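Local coordinates for phospholipase A1 (PDB 4HYQ), which hydrolyses glycerophospholipids, as a phospholipase A1 of the GDSL-like lipase family, probably releasing the sn-1 acyl chain, at residues M66-S71 against Q127-P133. Sequence-based numbering, arbitrary orientation.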
loop_
_atom_site.group_PDB
_atom_site.type_symbol
_atom_site.label_atom_id
_atom_site.label_comp_id
_atom_site.label_asym_id
_atom_site.label_seq_id
_atom_site.Cartn_x
_atom_site.Cartn_y
_atom_site.Cartn_z
ATOM N N MET A 66 -0.862 -4.069 -16.376
ATOM C CA MET A 66 -0.364 -5.386 -16.764
ATOM C C MET A 66 0.567 -5.465 -17.966
ATOM O O MET A 66 1.286 -6.448 -18.141
ATOM C CB MET A 66 -1.554 -6.291 -17.014
ATOM C CG MET A 66 -2.538 -6.275 -15.889
ATOM S SD MET A 66 -1.932 -7.243 -14.528
ATOM C CE MET A 66 -2.914 -8.447 -14.619
ATOM N N GLY A 67 0.557 -4.432 -18.791
ATOM C CA GLY A 67 1.385 -4.438 -19.988
ATOM C C GLY A 67 2.837 -4.882 -19.904
ATOM O O GLY A 67 3.270 -5.702 -20.728
ATOM N N PRO A 68 3.627 -4.373 -18.941
ATOM C CA PRO A 68 5.037 -4.768 -18.842
ATOM C C PRO A 68 5.324 -6.192 -18.376
ATOM O O PRO A 68 6.460 -6.634 -18.456
ATOM C CB PRO A 68 5.655 -3.745 -17.886
ATOM C CG PRO A 68 4.556 -2.765 -17.547
ATOM C CD PRO A 68 3.246 -3.397 -17.906
ATOM N N LEU A 69 4.312 -6.904 -17.900
ATOM C CA LEU A 69 4.531 -8.270 -17.423
ATOM C C LEU A 69 4.701 -9.202 -18.608
ATOM O O LEU A 69 3.924 -9.138 -19.561
ATOM C CB LEU A 69 3.334 -8.754 -16.600
ATOM C CG LEU A 69 3.007 -7.985 -15.324
ATOM C CD1 LEU A 69 1.697 -8.484 -14.753
ATOM C CD2 LEU A 69 4.129 -8.149 -14.327
ATOM N N ASN A 70 5.710 -10.063 -18.555
ATOM C CA ASN A 70 5.912 -11.022 -19.633
ATOM C C ASN A 70 6.739 -12.189 -19.127
ATOM O O ASN A 70 7.050 -12.269 -17.932
ATOM C CB ASN A 70 6.571 -10.365 -20.861
ATOM C CG ASN A 70 7.880 -9.667 -20.536
ATOM O OD1 ASN A 70 8.840 -10.287 -20.086
ATOM N ND2 ASN A 70 7.923 -8.360 -20.775
ATOM N N SER A 71 7.087 -13.095 -20.032
ATOM C CA SER A 71 7.852 -14.275 -19.655
ATOM C C SER A 71 9.252 -13.975 -19.130
ATOM O O SER A 71 9.873 -14.829 -18.491
ATOM C CB SER A 71 7.927 -15.245 -20.838
ATOM O OG SER A 71 8.662 -14.689 -21.909
ATOM N N GLN A 127 -4.250 -13.054 -12.780
ATOM C CA GLN A 127 -3.845 -12.464 -14.054
ATOM C C GLN A 127 -2.371 -12.079 -14.064
ATOM O O GLN A 127 -1.723 -12.139 -15.098
ATOM C CB GLN A 127 -4.710 -11.241 -14.389
ATOM C CG GLN A 127 -6.146 -11.574 -14.756
ATOM C CD GLN A 127 -6.252 -12.509 -15.960
ATOM O OE1 GLN A 127 -5.574 -12.323 -16.981
ATOM N NE2 GLN A 127 -7.113 -13.517 -15.845
ATOM N N VAL A 128 -1.841 -11.661 -12.918
ATOM C CA VAL A 128 -0.430 -11.311 -12.845
ATOM C C VAL A 128 0.389 -12.567 -13.175
ATOM O O VAL A 128 1.326 -12.517 -13.969
ATOM C CB VAL A 128 -0.045 -10.811 -11.433
ATOM C CG1 VAL A 128 1.460 -10.818 -11.260
ATOM C CG2 VAL A 128 -0.593 -9.396 -11.225
ATOM N N ARG A 129 0.024 -13.683 -12.547
ATOM C CA ARG A 129 0.722 -14.953 -12.766
ATOM C C ARG A 129 0.577 -15.431 -14.207
ATOM O O ARG A 129 1.518 -15.983 -14.788
ATOM C CB ARG A 129 0.176 -16.030 -11.811
ATOM C CG ARG A 129 0.763 -17.423 -12.052
ATOM C CD ARG A 129 2.278 -17.357 -11.985
ATOM N NE ARG A 129 2.785 -17.220 -10.616
ATOM C CZ ARG A 129 3.860 -16.508 -10.293
ATOM N NH1 ARG A 129 4.535 -15.843 -11.228
ATOM N NH2 ARG A 129 4.307 -16.509 -9.039
ATOM N N ALA A 130 -0.591 -15.214 -14.797
ATOM C CA ALA A 130 -0.803 -15.647 -16.173
ATOM C C ALA A 130 0.119 -14.925 -17.146
ATOM O O ALA A 130 0.630 -15.520 -18.098
ATOM C CB ALA A 130 -2.247 -15.435 -16.569
ATOM N N LYS A 131 0.356 -13.640 -16.905
ATOM C CA LYS A 131 1.204 -12.853 -17.792
ATOM C C LYS A 131 2.700 -12.945 -17.488
ATOM O O LYS A 131 3.535 -12.743 -18.370
ATOM C CB LYS A 131 0.738 -11.390 -17.758
ATOM C CG LYS A 131 0.943 -10.660 -19.068
ATOM C CD LYS A 131 0.074 -9.416 -19.126
ATOM C CE LYS A 131 0.293 -8.660 -20.424
ATOM N NZ LYS A 131 1.676 -8.168 -20.551
ATOM N N ALA A 132 3.040 -13.249 -16.241
ATOM C CA ALA A 132 4.433 -13.370 -15.819
ATOM C C ALA A 132 4.565 -14.697 -15.059
ATOM O O ALA A 132 4.710 -14.728 -13.838
ATOM C CB ALA A 132 4.808 -12.213 -14.916
ATOM N N PRO A 133 4.544 -15.818 -15.794
ATOM C CA PRO A 133 4.646 -17.159 -15.199
ATOM C C PRO A 133 5.821 -17.432 -14.268
ATOM O O PRO A 133 5.678 -18.150 -13.273
ATOM C CB PRO A 133 4.699 -18.085 -16.420
ATOM C CG PRO A 133 4.100 -17.292 -17.523
ATOM C CD PRO A 133 4.600 -15.894 -17.262
#
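The type I beta turn M66-L69, in the link between helix 58-65 and strand 73-79, is gripped by K131 from the last turn of helix 117-131. The lysine chain runs extended across the turn and bends at its last torsion (chi4 -63°), which swings NZ in among three backbone carbonyls. NZ donates hydrogen bonds to L69 O (2.6 Å), in the plane of that carbonyl, and to G67 O (2.9 Å), which it meets from well above the plane. Its third bond, 3.0 Å to M66 O, also comes from above the plane, while L69 N closes the turn onto the same oxygen from the opposite face. Three acceptors thus fix the rotation of the ammonium group, and their partial negative charges would help to stabilise it. A methionine at K131 could not donate these bonds and would probably leave the carbonyls of G67 and L69 without this partner and the turn less firmly held to the helix. Nearer the lysine backbone, L69 CB packs on K131 CB and, at 4.1 Å, on A132 CB, while CD1 reaches V128 CA. M66, bent at chi2 and chi3, crosses V128 at about a right angle, its SD 4.2 Å from V128 CG2. Where the helix ends, A132 CA makes a C-H...O contact of 3.5 Å with N70 O. L69 and V128 also touch V6 and L8, respectively, of strand 4-9; the contact thus joins loop and helix end against the parallel sheet of the three-layer alpha/beta/alpha SGNH-hydrolase fold.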